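Local coordinates for protein nitrite oxidoreductase subunit A (Kuenenia stuttgartiensis, PDB 7B04) that belongs to the molybdopterin oxidoreductase family and holds a molybdenum atom, MD1 groups and an iron/sulfur cluster, at residues N353-T363 with L537-L548; M484-Y492 with I861-R869. One frame throughout, in Å; residues are numbered along the deposited sequence.

Contact 1 lies against one of the two bound MD1 groups, whose guanine ring meets N353 and D355, whereas contact 2 sits further from the centre of the chain and takes no part in that pocket. Their centres are about 14 Å apart, and the segments alternate along the chain. The helix carrying D355 joins them: its T356, F359 and L360 touch 537-548, L360 through CD2 on L544, while L360 also packs on 484-492, with L360 CD1 3.6 Å from Y492 CZ and L360 O 3.3 Å from L489 CD2. A357 CB adds a contact to Y492 CE1 at 4.0 Å. The chain around F844 gives a second link, since E842 and N843 accept hydrogen bonds from R540 and I845 accepts one from H488.

Contact 1 (N353-T363 with L537-L548); sequences NTDTALFLGIT and LMNRSYYLPVML. With MD1 (phosphoric acid 4-(2-amino-4-oxo-3,4,5,6,-tetrahydro-pteridin-6-yl)-2-hydroxy-3,4-dimercapto-but-3-en-yl ester guanylate ester), chain C.
The rings of F359 and Y542 meet as an offset edge-to-face pair, centroids 5.1 Å apart and planes at 75°, with the Y542 edge, at CD1 and CE1, directed at one face of F359 and displaced toward its rim. P545 CG closes in at the F359 edge, near the ring plane. The carbonyl oxygen of M538 lies over the centre of one Y542 face, and D355 CB stands at the edge of that ring near its hydroxyl end. A further flat group, the carboxylate of D355, holds the guanine of MD1 with both oxygens: OD1 accepts from N2 of MD1 at 2.7 Å and OD2 from N1 at 3.1 Å. Beside them the backbone N of N353 donates to O6 of MD1 at 2.8 Å, so three polar atoms along one edge of the guanine are held by the loop residue N353 and by D355, the first residue of helix 355-368. Y542 OH adds a weak bond to D355 OD1, and the methyl CE of M538 packs on D355 CB and the backbone beside it. Helices 355-368 and 535-541 belong to a Rossmann-like alpha/beta domain built on a five-stranded parallel sheet; F359 and P545 both rest on I523 of its strand 521-525. The axes of 355-363 and 537-541 approach to 8.6 Å and run nearly parallel, at 24°. Between them the S541 hydroxyl makes a weak bond to T356 O at 3.3 Å, an oxygen already bound by L360 N, while OG1 of T356 sits against M538 CG. Further along, T363 OG1, beside its own backbone N (chi1 -57°), folds back to donate to F359 O at 2.6 Å and also rests against L544 CB. L360 CD2 meets L544 CD1 at 3.6 Å, and T363 CG2 touches L548 CD1.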
loop_
_atom_site.group_PDB
_atom_site.type_symbol
_atom_site.label_atom_id
_atom_site.label_comp_id
_atom_site.label_asym_id
_atom_site.label_seq_id
_atom_site.Cartn_x
_atom_site.Cartn_y
_atom_site.Cartn_z
ATOM N N ASN B 353 18.447 -14.876 9.159
ATOM C CA ASN B 353 19.344 -14.589 10.275
ATOM C C ASN B 353 20.751 -15.124 10.027
ATOM O O ASN B 353 21.439 -15.545 10.964
ATOM C CB ASN B 353 18.782 -15.135 11.596
ATOM C CG ASN B 353 19.319 -14.405 12.811
ATOM O OD1 ASN B 353 20.192 -13.545 12.702
ATOM N ND2 ASN B 353 18.794 -14.747 13.980
ATOM N N THR B 354 21.187 -15.139 8.755
ATOM C CA THR B 354 22.509 -15.655 8.415
ATOM C C THR B 354 23.276 -14.785 7.414
ATOM O O THR B 354 24.209 -15.287 6.776
ATOM C CB THR B 354 22.433 -17.079 7.836
ATOM O OG1 THR B 354 21.806 -17.047 6.548
ATOM C CG2 THR B 354 21.660 -18.010 8.757
ATOM N N ASP B 355 22.924 -13.505 7.243
ATOM C CA ASP B 355 23.576 -12.724 6.194
ATOM C C ASP B 355 25.011 -12.354 6.539
ATOM O O ASP B 355 25.799 -12.082 5.627
ATOM C CB ASP B 355 22.804 -11.434 5.898
ATOM C CG ASP B 355 21.531 -11.675 5.118
ATOM O OD1 ASP B 355 21.086 -10.749 4.409
ATOM O OD2 ASP B 355 20.963 -12.785 5.228
ATOM N N THR B 356 25.368 -12.316 7.827
ATOM C CA THR B 356 26.746 -11.992 8.184
ATOM C C THR B 356 27.711 -12.977 7.544
ATOM O O THR B 356 28.751 -12.578 7.008
ATOM C CB THR B 356 26.928 -11.985 9.704
ATOM O OG1 THR B 356 26.029 -11.039 10.295
ATOM C CG2 THR B 356 28.361 -11.606 10.061
ATOM N N ALA B 357 27.370 -14.266 7.573
ATOM C CA ALA B 357 28.238 -15.273 6.978
ATOM C C ALA B 357 28.399 -15.053 5.478
ATOM O O ALA B 357 29.507 -15.171 4.945
ATOM C CB ALA B 357 27.685 -16.669 7.261
ATOM N N LEU B 358 27.309 -14.700 4.788
ATOM C CA LEU B 358 27.365 -14.537 3.337
ATOM C C LEU B 358 28.373 -13.466 2.939
ATOM O O LEU B 358 29.214 -13.685 2.061
ATOM C CB LEU B 358 25.978 -14.194 2.796
ATOM C CG LEU B 358 25.900 -13.915 1.293
ATOM C CD1 LEU B 358 26.249 -15.160 0.493
ATOM C CD2 LEU B 358 24.527 -13.390 0.906
ATOM N N PHE B 359 28.308 -12.300 3.581
ATOM C CA PHE B 359 29.226 -11.221 3.247
ATOM C C PHE B 359 30.628 -11.468 3.788
ATOM O O PHE B 359 31.590 -10.901 3.258
ATOM C CB PHE B 359 28.677 -9.888 3.754
ATOM C CG PHE B 359 27.514 -9.379 2.956
ATOM C CD1 PHE B 359 27.719 -8.614 1.821
ATOM C CD2 PHE B 359 26.215 -9.685 3.328
ATOM C CE1 PHE B 359 26.650 -8.150 1.078
ATOM C CE2 PHE B 359 25.142 -9.225 2.589
ATOM C CZ PHE B 359 25.359 -8.456 1.463
ATOM N N LEU B 360 30.766 -12.289 4.833
ATOM C CA LEU B 360 32.094 -12.724 5.246
ATOM C C LEU B 360 32.713 -13.636 4.196
ATOM O O LEU B 360 33.910 -13.537 3.906
ATOM C CB LEU B 360 32.025 -13.435 6.599
ATOM C CG LEU B 360 31.791 -12.572 7.841
ATOM C CD1 LEU B 360 31.527 -13.444 9.060
ATOM C CD2 LEU B 360 32.972 -11.651 8.085
ATOM N N GLY B 361 31.910 -14.532 3.617
ATOM C CA GLY B 361 32.405 -15.367 2.535
ATOM C C GLY B 361 32.801 -14.558 1.315
ATOM O O GLY B 361 33.781 -14.878 0.637
ATOM N N ILE B 362 32.045 -13.500 1.017
ATOM C CA ILE B 362 32.385 -12.642 -0.114
ATOM C C ILE B 362 33.629 -11.821 0.201
ATOM O O ILE B 362 34.470 -11.579 -0.673
ATOM C CB ILE B 362 31.186 -11.748 -0.484
ATOM C CG1 ILE B 362 30.005 -12.606 -0.939
ATOM C CG2 ILE B 362 31.567 -10.755 -1.571
ATOM C CD1 ILE B 362 28.716 -11.833 -1.104
ATOM N N THR B 363 33.773 -11.391 1.458
ATOM C CA THR B 363 34.985 -10.688 1.864
ATOM C C THR B 363 36.209 -11.584 1.711
ATOM O O THR B 363 37.279 -11.121 1.299
ATOM C CB THR B 363 34.853 -10.202 3.309
ATOM O OG1 THR B 363 33.694 -9.371 3.429
ATOM C CG2 THR B 363 36.083 -9.408 3.724
ATOM N N LEU B 537 25.934 -7.173 14.073
ATOM C CA LEU B 537 26.970 -7.851 13.307
ATOM C C LEU B 537 26.688 -7.767 11.816
ATOM O O LEU B 537 27.604 -7.563 11.008
ATOM C CB LEU B 537 27.045 -9.318 13.732
ATOM C CG LEU B 537 27.708 -9.644 15.057
ATOM C CD1 LEU B 537 27.241 -11.024 15.474
ATOM C CD2 LEU B 537 29.214 -9.587 14.910
ATOM N N MET B 538 25.421 -7.925 11.439
ATOM C CA MET B 538 25.038 -7.892 10.031
ATOM C C MET B 538 25.361 -6.542 9.398
ATOM O O MET B 538 25.910 -6.481 8.295
ATOM C CB MET B 538 23.546 -8.195 9.900
ATOM C CG MET B 538 23.229 -9.643 9.603
ATOM S SD MET B 538 21.497 -9.978 10.005
ATOM C CE MET B 538 21.079 -11.267 8.845
ATOM N N ASN B 539 25.041 -5.447 10.088
ATOM C CA ASN B 539 25.311 -4.131 9.520
ATOM C C ASN B 539 26.808 -3.894 9.395
ATOM O O ASN B 539 27.277 -3.337 8.396
ATOM C CB ASN B 539 24.652 -3.049 10.367
ATOM C CG ASN B 539 23.161 -3.246 10.491
ATOM O OD1 ASN B 539 22.647 -3.444 11.581
ATOM N ND2 ASN B 539 22.459 -3.200 9.366
ATOM N N ARG B 540 27.573 -4.312 10.404
ATOM C CA ARG B 540 29.024 -4.287 10.280
ATOM C C ARG B 540 29.473 -5.154 9.112
ATOM O O ARG B 540 30.399 -4.793 8.376
ATOM C CB ARG B 540 29.669 -4.756 11.582
ATOM C CG ARG B 540 29.455 -3.814 12.750
ATOM C CD ARG B 540 29.881 -4.464 14.052
ATOM N NE ARG B 540 31.313 -4.748 14.069
ATOM C CZ ARG B 540 31.910 -5.521 14.969
ATOM N NH1 ARG B 540 31.199 -6.093 15.931
ATOM N NH2 ARG B 540 33.218 -5.724 14.907
ATOM N N SER B 541 28.823 -6.307 8.929
ATOM C CA SER B 541 29.137 -7.174 7.800
ATOM C C SER B 541 28.854 -6.490 6.466
ATOM O O SER B 541 29.504 -6.797 5.461
ATOM C CB SER B 541 28.344 -8.476 7.917
ATOM O OG SER B 541 28.479 -9.280 6.761
ATOM N N TYR B 542 27.887 -5.571 6.435
ATOM C CA TYR B 542 27.473 -4.922 5.197
ATOM C C TYR B 542 28.458 -3.875 4.687
ATOM O O TYR B 542 28.257 -3.356 3.583
ATOM C CB TYR B 542 26.095 -4.285 5.390
ATOM C CG TYR B 542 24.997 -5.300 5.616
ATOM C CD1 TYR B 542 25.137 -6.606 5.169
ATOM C CD2 TYR B 542 23.827 -4.957 6.280
ATOM C CE1 TYR B 542 24.143 -7.541 5.371
ATOM C CE2 TYR B 542 22.824 -5.886 6.486
ATOM C CZ TYR B 542 22.989 -7.178 6.030
ATOM O OH TYR B 542 22.000 -8.111 6.228
ATOM N N TYR B 543 29.511 -3.551 5.441
ATOM C CA TYR B 543 30.544 -2.643 4.954
ATOM C C TYR B 543 31.794 -3.355 4.459
ATOM O O TYR B 543 32.573 -2.751 3.712
ATOM C CB TYR B 543 30.956 -1.637 6.038
ATOM C CG TYR B 543 30.056 -0.421 6.170
ATOM C CD1 TYR B 543 28.674 -0.544 6.143
ATOM C CD2 TYR B 543 30.594 0.854 6.309
ATOM C CE1 TYR B 543 27.853 0.567 6.264
ATOM C CE2 TYR B 543 29.781 1.970 6.425
ATOM C CZ TYR B 543 28.410 1.818 6.399
ATOM O OH TYR B 543 27.590 2.915 6.513
ATOM N N LEU B 544 32.008 -4.612 4.851
ATOM C CA LEU B 544 33.249 -5.301 4.496
ATOM C C LEU B 544 33.502 -5.346 2.995
ATOM O O LEU B 544 34.600 -4.946 2.569
ATOM C CB LEU B 544 33.248 -6.707 5.109
ATOM C CG LEU B 544 33.462 -6.790 6.619
ATOM C CD1 LEU B 544 33.226 -8.206 7.105
ATOM C CD2 LEU B 544 34.860 -6.324 6.984
ATOM N N PRO B 545 32.574 -5.802 2.143
ATOM C CA PRO B 545 32.872 -5.806 0.701
ATOM C C PRO B 545 32.959 -4.415 0.105
ATOM O O PRO B 545 33.610 -4.245 -0.933
ATOM C CB PRO B 545 31.706 -6.600 0.100
ATOM C CG PRO B 545 30.594 -6.397 1.051
ATOM C CD PRO B 545 31.222 -6.328 2.414
ATOM N N VAL B 546 32.340 -3.415 0.734
ATOM C CA VAL B 546 32.340 -2.063 0.189
ATOM C C VAL B 546 33.492 -1.215 0.722
ATOM O O VAL B 546 33.874 -0.230 0.073
ATOM C CB VAL B 546 30.984 -1.387 0.468
ATOM C CG1 VAL B 546 30.918 -0.846 1.884
ATOM C CG2 VAL B 546 30.716 -0.286 -0.527
ATOM N N MET B 547 34.063 -1.571 1.877
ATOM C CA MET B 547 35.262 -0.886 2.352
ATOM C C MET B 547 36.465 -1.229 1.485
ATOM O O MET B 547 37.326 -0.378 1.238
ATOM C CB MET B 547 35.548 -1.259 3.806
ATOM C CG MET B 547 34.607 -0.652 4.825
ATOM S SD MET B 547 35.176 -0.968 6.507
ATOM C CE MET B 547 34.753 -2.695 6.693
ATOM N N LEU B 548 36.538 -2.475 1.022
ATOM C CA LEU B 548 37.695 -2.947 0.275
ATOM C C LEU B 548 37.670 -2.497 -1.180
ATOM O O LEU B 548 38.732 -2.343 -1.793
ATOM C CB LEU B 548 37.778 -4.468 0.365
ATOM C CG LEU B 548 37.927 -4.991 1.794
ATOM C CD1 LEU B 548 37.816 -6.508 1.844
ATOM C CD2 LEU B 548 39.245 -4.524 2.391
HETATM P PB MD1 C . 11.756 -2.979 5.261
HETATM O O3B MD1 C . 11.437 -4.215 6.302
HETATM O O1B MD1 C . 11.611 -3.466 3.840
HETATM O O2B MD1 C . 13.166 -2.489 5.484
HETATM O O3A MD1 C . 10.683 -1.757 5.549
HETATM C C10 MD1 C . 10.742 -1.023 6.742
HETATM C C11 MD1 C . 10.321 0.446 6.449
HETATM O O11 MD1 C . 9.202 0.347 5.304
HETATM C C12 MD1 C . 9.996 1.059 7.597
HETATM S S12 MD1 C . 10.952 0.675 9.092
HETATM C C13 MD1 C . 8.896 2.133 7.805
HETATM S S13 MD1 C . 8.723 2.779 9.493
HETATM C C14 MD1 C . 7.973 2.617 6.815
HETATM N N15 MD1 C . 7.053 1.346 6.482
HETATM C C16 MD1 C . 6.306 1.501 5.302
HETATM C C15 MD1 C . 4.901 1.027 5.181
HETATM O O14 MD1 C . 4.366 0.504 6.100
HETATM N N17 MD1 C . 4.178 1.221 3.895
HETATM C C17 MD1 C . 4.882 1.903 2.698
HETATM N N16 MD1 C . 4.168 2.088 1.450
HETATM N N18 MD1 C . 6.310 2.383 2.819
HETATM C C20 MD1 C . 7.024 2.206 4.058
HETATM N N8 MD1 C . 8.356 2.631 4.222
HETATM C C7 MD1 C . 8.564 3.352 5.641
HETATM P PA MD1 C . 10.842 -5.687 5.857
HETATM O O1A MD1 C . 10.281 -6.359 7.085
HETATM O O2A MD1 C . 9.749 -5.475 4.838
HETATM O "O5'" MD1 C . 12.012 -6.651 5.209
HETATM C "C5'" MD1 C . 12.324 -6.527 3.854
HETATM C "C4'" MD1 C . 12.677 -7.920 3.224
HETATM O "O4'" MD1 C . 13.798 -8.658 4.023
HETATM C "C1'" MD1 C . 13.262 -10.114 4.104
HETATM N N9 MD1 C . 13.877 -10.871 5.226
HETATM C C4 MD1 C . 15.165 -11.197 5.172
HETATM N N3 MD1 C . 16.217 -10.941 4.147
HETATM C C2 MD1 C . 17.579 -11.425 4.360
HETATM N N2 MD1 C . 18.603 -11.174 3.362
HETATM N N1 MD1 C . 17.906 -12.152 5.563
HETATM C C6 MD1 C . 16.891 -12.395 6.541
HETATM O O6 MD1 C . 17.152 -12.988 7.531
HETATM C C5 MD1 C . 15.464 -11.884 6.309
HETATM N N7 MD1 C . 14.356 -11.969 7.041
HETATM C C8 MD1 C . 13.362 -11.345 6.377
HETATM C "C2'" MD1 C . 12.021 -9.920 4.300
HETATM O "O2'" MD1 C . 11.254 -11.120 3.991
HETATM C "C3'" MD1 C . 11.658 -8.695 3.241
HETATM O "O3'" MD1 C . 11.449 -9.238 1.906
#

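Contact 2 (M484-Y492 with I861-R869); sequences MYKIHLRDY and IVSTNPYIR
H488 reaches from the last turn of helix 481-488 into the loop that follows strand 860-862, a loop shaped by an ST turn at S863, an Asx turn at N865 and a type I beta turn from N865 to I868. With CG anti to the backbone N (chi1 -175°), the imidazole is carried across the N865 amide: CB lies 3.8 Å from N865 ND2, and CG is packed against the same nitrogen. ND1 approaches N865 ND2 to 3.4 Å. CE1 touches the methyl CD1 of I868 at 3.5 Å, with the S863 hydroxyl at the ring edge near its plane. At the far tip NE2 is bonded to the carbonyl of I845, which ties the helix end to the chain leading into strand 847-848, a partner of 860-862 in a small three-stranded sheet.

One turn on, the D491 carboxylate faces T864, whose OG1 lies 2.8 Å from OD1 and from OD2 alike; its single proton could serve either oxygen. The T864 backbone N also lies next to OD2, though the modelled separation is too short to be relied on. Y492 OH donates weakly to V862 O at 2.7 Å and is also bonded to H847 N, so this hydroxyl bridges two neighbouring strands.

At the other end of the contact the Y867 ring is sandwiched. M484, bent at its third torsion, lays CE over one face, offset toward the rim, in a CH-pi contact 3.6 Å from the ring centroid, with its sulfur obliquely placed in a Met-aromatic contact; P866 CG lies over the centre of the opposite face, and I487 CD1 comes to the edge. The backbone under the ring is part of the Asx turn, in which Y867 N donates to N865 OD1 at 3.1 Å from above the amide carbonyl plane, 73° out of it.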
loop_
_atom_site.group_PDB
_atom_site.type_symbol
_atom_site.label_atom_id
_atom_site.label_comp_id
_atom_site.label_asym_id
_atom_site.label_seq_id
_atom_site.Cartn_x
_atom_site.Cartn_y
_atom_site.Cartn_z
ATOM N N MET B 484 44.792 -10.469 10.682
ATOM C CA MET B 484 43.866 -11.082 11.653
ATOM C C MET B 484 42.599 -11.445 10.882
ATOM O O MET B 484 42.063 -12.524 11.102
ATOM C CB MET B 484 43.546 -10.129 12.802
ATOM C CG MET B 484 44.723 -9.855 13.707
ATOM S SD MET B 484 44.280 -9.340 15.371
ATOM C CE MET B 484 44.711 -10.789 16.314
ATOM N N TYR B 485 42.160 -10.603 9.953
ATOM C CA TYR B 485 40.950 -10.997 9.189
ATOM C C TYR B 485 41.233 -12.243 8.343
ATOM O O TYR B 485 40.358 -13.094 8.226
ATOM C CB TYR B 485 40.313 -9.816 8.460
ATOM C CG TYR B 485 39.102 -9.263 9.162
ATOM C CD1 TYR B 485 37.860 -9.851 9.040
ATOM C CD2 TYR B 485 39.210 -8.169 9.986
ATOM C CE1 TYR B 485 36.753 -9.354 9.696
ATOM C CE2 TYR B 485 38.115 -7.664 10.656
ATOM C CZ TYR B 485 36.883 -8.256 10.515
ATOM O OH TYR B 485 35.830 -7.729 11.192
ATOM N N LYS B 486 42.438 -12.340 7.786
ATOM C CA LYS B 486 42.865 -13.481 6.942
ATOM C C LYS B 486 42.751 -14.764 7.762
ATOM O O LYS B 486 42.399 -15.776 7.197
ATOM C CB LYS B 486 44.336 -13.273 6.585
ATOM C CG LYS B 486 44.635 -12.919 5.141
ATOM C CD LYS B 486 46.068 -12.503 4.967
ATOM C CE LYS B 486 46.325 -11.705 3.712
ATOM N NZ LYS B 486 47.135 -10.505 4.004
ATOM N N ILE B 487 43.109 -14.721 9.036
ATOM C CA ILE B 487 42.953 -15.883 9.894
ATOM C C ILE B 487 41.515 -16.012 10.368
ATOM O O ILE B 487 41.050 -17.121 10.651
ATOM C CB ILE B 487 43.972 -15.836 11.048
ATOM C CG1 ILE B 487 45.261 -15.189 10.539
ATOM C CG2 ILE B 487 44.293 -17.241 11.501
ATOM C CD1 ILE B 487 46.424 -15.215 11.503
ATOM N N HIS B 488 40.790 -14.900 10.494
ATOM C CA HIS B 488 39.388 -15.005 10.897
ATOM C C HIS B 488 38.556 -15.663 9.802
ATOM O O HIS B 488 37.643 -16.442 10.089
ATOM C CB HIS B 488 38.797 -13.631 11.227
ATOM C CG HIS B 488 37.392 -13.690 11.751
ATOM N ND1 HIS B 488 36.991 -14.597 12.710
ATOM C CD2 HIS B 488 36.290 -12.975 11.424
ATOM C CE1 HIS B 488 35.708 -14.420 12.966
ATOM N NE2 HIS B 488 35.259 -13.444 12.198
ATOM N N LEU B 489 38.865 -15.374 8.538
ATOM C CA LEU B 489 38.042 -15.808 7.418
ATOM C C LEU B 489 38.278 -17.258 7.008
ATOM O O LEU B 489 37.672 -17.703 6.020
ATOM C CB LEU B 489 38.307 -14.891 6.223
ATOM C CG LEU B 489 37.804 -13.453 6.332
ATOM C CD1 LEU B 489 38.424 -12.564 5.257
ATOM C CD2 LEU B 489 36.291 -13.427 6.235
ATOM N N ARG B 490 39.107 -18.008 7.738
ATOM C CA ARG B 490 39.316 -19.418 7.415
ATOM C C ARG B 490 38.085 -20.270 7.702
ATOM O O ARG B 490 37.961 -21.373 7.154
ATOM C CB ARG B 490 40.516 -19.965 8.191
ATOM N N ASP B 491 37.203 -19.809 8.588
ATOM C CA ASP B 491 35.957 -20.499 8.889
ATOM C C ASP B 491 34.845 -20.160 7.914
ATOM O O ASP B 491 33.738 -20.696 8.037
ATOM C CB ASP B 491 35.500 -20.199 10.310
ATOM C CG ASP B 491 36.528 -20.619 11.335
ATOM O OD1 ASP B 491 37.638 -21.035 10.936
ATOM O OD2 ASP B 491 36.221 -20.562 12.535
ATOM N N TYR B 492 35.100 -19.259 6.981
ATOM C CA TYR B 492 34.102 -18.804 6.032
ATOM C C TYR B 492 34.508 -19.166 4.611
ATOM O O TYR B 492 34.361 -18.376 3.667
ATOM C CB TYR B 492 33.862 -17.316 6.226
ATOM C CG TYR B 492 33.233 -17.117 7.583
ATOM C CD1 TYR B 492 31.859 -17.212 7.740
ATOM C CD2 TYR B 492 34.012 -16.954 8.721
ATOM C CE1 TYR B 492 31.279 -17.079 8.977
ATOM C CE2 TYR B 492 33.437 -16.825 9.965
ATOM C CZ TYR B 492 32.067 -16.887 10.087
ATOM O OH TYR B 492 31.467 -16.758 11.322
ATOM N N ILE B 861 28.454 -18.681 18.666
ATOM C CA ILE B 861 29.452 -17.976 17.870
ATOM C C ILE B 861 30.138 -18.997 16.972
ATOM O O ILE B 861 30.869 -19.867 17.452
ATOM C CB ILE B 861 30.467 -17.244 18.754
ATOM C CG1 ILE B 861 29.753 -16.274 19.695
ATOM C CG2 ILE B 861 31.485 -16.508 17.892
ATOM C CD1 ILE B 861 30.646 -15.689 20.765
ATOM N N VAL B 862 29.910 -18.887 15.666
ATOM C CA VAL B 862 30.456 -19.829 14.697
ATOM C C VAL B 862 31.820 -19.295 14.272
ATOM O O VAL B 862 31.922 -18.448 13.383
ATOM C CB VAL B 862 29.517 -20.027 13.506
ATOM C CG1 VAL B 862 30.195 -20.845 12.421
ATOM C CG2 VAL B 862 28.233 -20.707 13.957
ATOM N N SER B 863 32.873 -19.797 14.915
ATOM C CA SER B 863 34.245 -19.436 14.581
ATOM C C SER B 863 35.195 -20.332 15.359
ATOM O O SER B 863 34.837 -20.895 16.398
ATOM C CB SER B 863 34.539 -17.962 14.888
ATOM O OG SER B 863 35.877 -17.629 14.557
ATOM N N THR B 864 36.412 -20.473 14.829
ATOM C CA THR B 864 37.513 -21.120 15.533
ATOM C C THR B 864 38.664 -20.157 15.782
ATOM O O THR B 864 39.740 -20.590 16.215
ATOM C CB THR B 864 38.025 -22.340 14.759
ATOM O OG1 THR B 864 38.521 -21.928 13.480
ATOM C CG2 THR B 864 36.918 -23.352 14.567
ATOM N N ASN B 865 38.470 -18.876 15.501
ATOM C CA ASN B 865 39.508 -17.872 15.673
ATOM C C ASN B 865 39.997 -17.864 17.116
ATOM O O ASN B 865 39.193 -17.634 18.032
ATOM C CB ASN B 865 38.964 -16.497 15.287
ATOM C CG ASN B 865 40.050 -15.443 15.173
ATOM O OD1 ASN B 865 41.229 -15.721 15.381
ATOM N ND2 ASN B 865 39.651 -14.221 14.837
ATOM N N PRO B 866 41.287 -18.110 17.368
ATOM C CA PRO B 866 41.797 -18.012 18.745
ATOM C C PRO B 866 41.825 -16.590 19.269
ATOM O O PRO B 866 42.111 -16.389 20.457
ATOM C CB PRO B 866 43.212 -18.592 18.637
ATOM C CG PRO B 866 43.601 -18.357 17.214
ATOM C CD PRO B 866 42.337 -18.507 16.414
ATOM N N TYR B 867 41.539 -15.605 18.424
ATOM C CA TYR B 867 41.513 -14.204 18.812
ATOM C C TYR B 867 40.119 -13.731 19.195
ATOM O O TYR B 867 39.947 -12.557 19.535
ATOM C CB TYR B 867 42.086 -13.360 17.674
ATOM C CG TYR B 867 43.439 -13.880 17.248
ATOM C CD1 TYR B 867 44.376 -14.267 18.198
ATOM C CD2 TYR B 867 43.763 -14.033 15.908
ATOM C CE1 TYR B 867 45.608 -14.762 17.828
ATOM C CE2 TYR B 867 44.992 -14.535 15.526
ATOM C CZ TYR B 867 45.912 -14.896 16.493
ATOM O OH TYR B 867 47.143 -15.389 16.126
ATOM N N ILE B 868 39.125 -14.610 19.124
ATOM C CA ILE B 868 37.818 -14.386 19.725
ATOM C C ILE B 868 37.822 -15.129 21.054
ATOM O O ILE B 868 37.890 -16.363 21.082
ATOM C CB ILE B 868 36.678 -14.868 18.817
ATOM C CG1 ILE B 868 36.695 -14.117 17.485
ATOM C CG2 ILE B 868 35.336 -14.700 19.516
ATOM C CD1 ILE B 868 35.781 -14.718 16.440
ATOM N N ARG B 869 37.757 -14.393 22.160
ATOM C CA ARG B 869 37.837 -14.976 23.499
ATOM C C ARG B 869 36.660 -14.479 24.323
ATOM O O ARG B 869 36.814 -13.632 25.211
ATOM C CB ARG B 869 39.164 -14.630 24.175
ATOM C CG ARG B 869 40.298 -14.362 23.210
ATOM C CD ARG B 869 41.632 -14.785 23.791
ATOM N NE ARG B 869 42.730 -14.516 22.869
ATOM C CZ ARG B 869 43.758 -13.723 23.147
ATOM N NH1 ARG B 869 43.829 -13.117 24.325
ATOM N NH2 ARG B 869 44.713 -13.533 22.246
#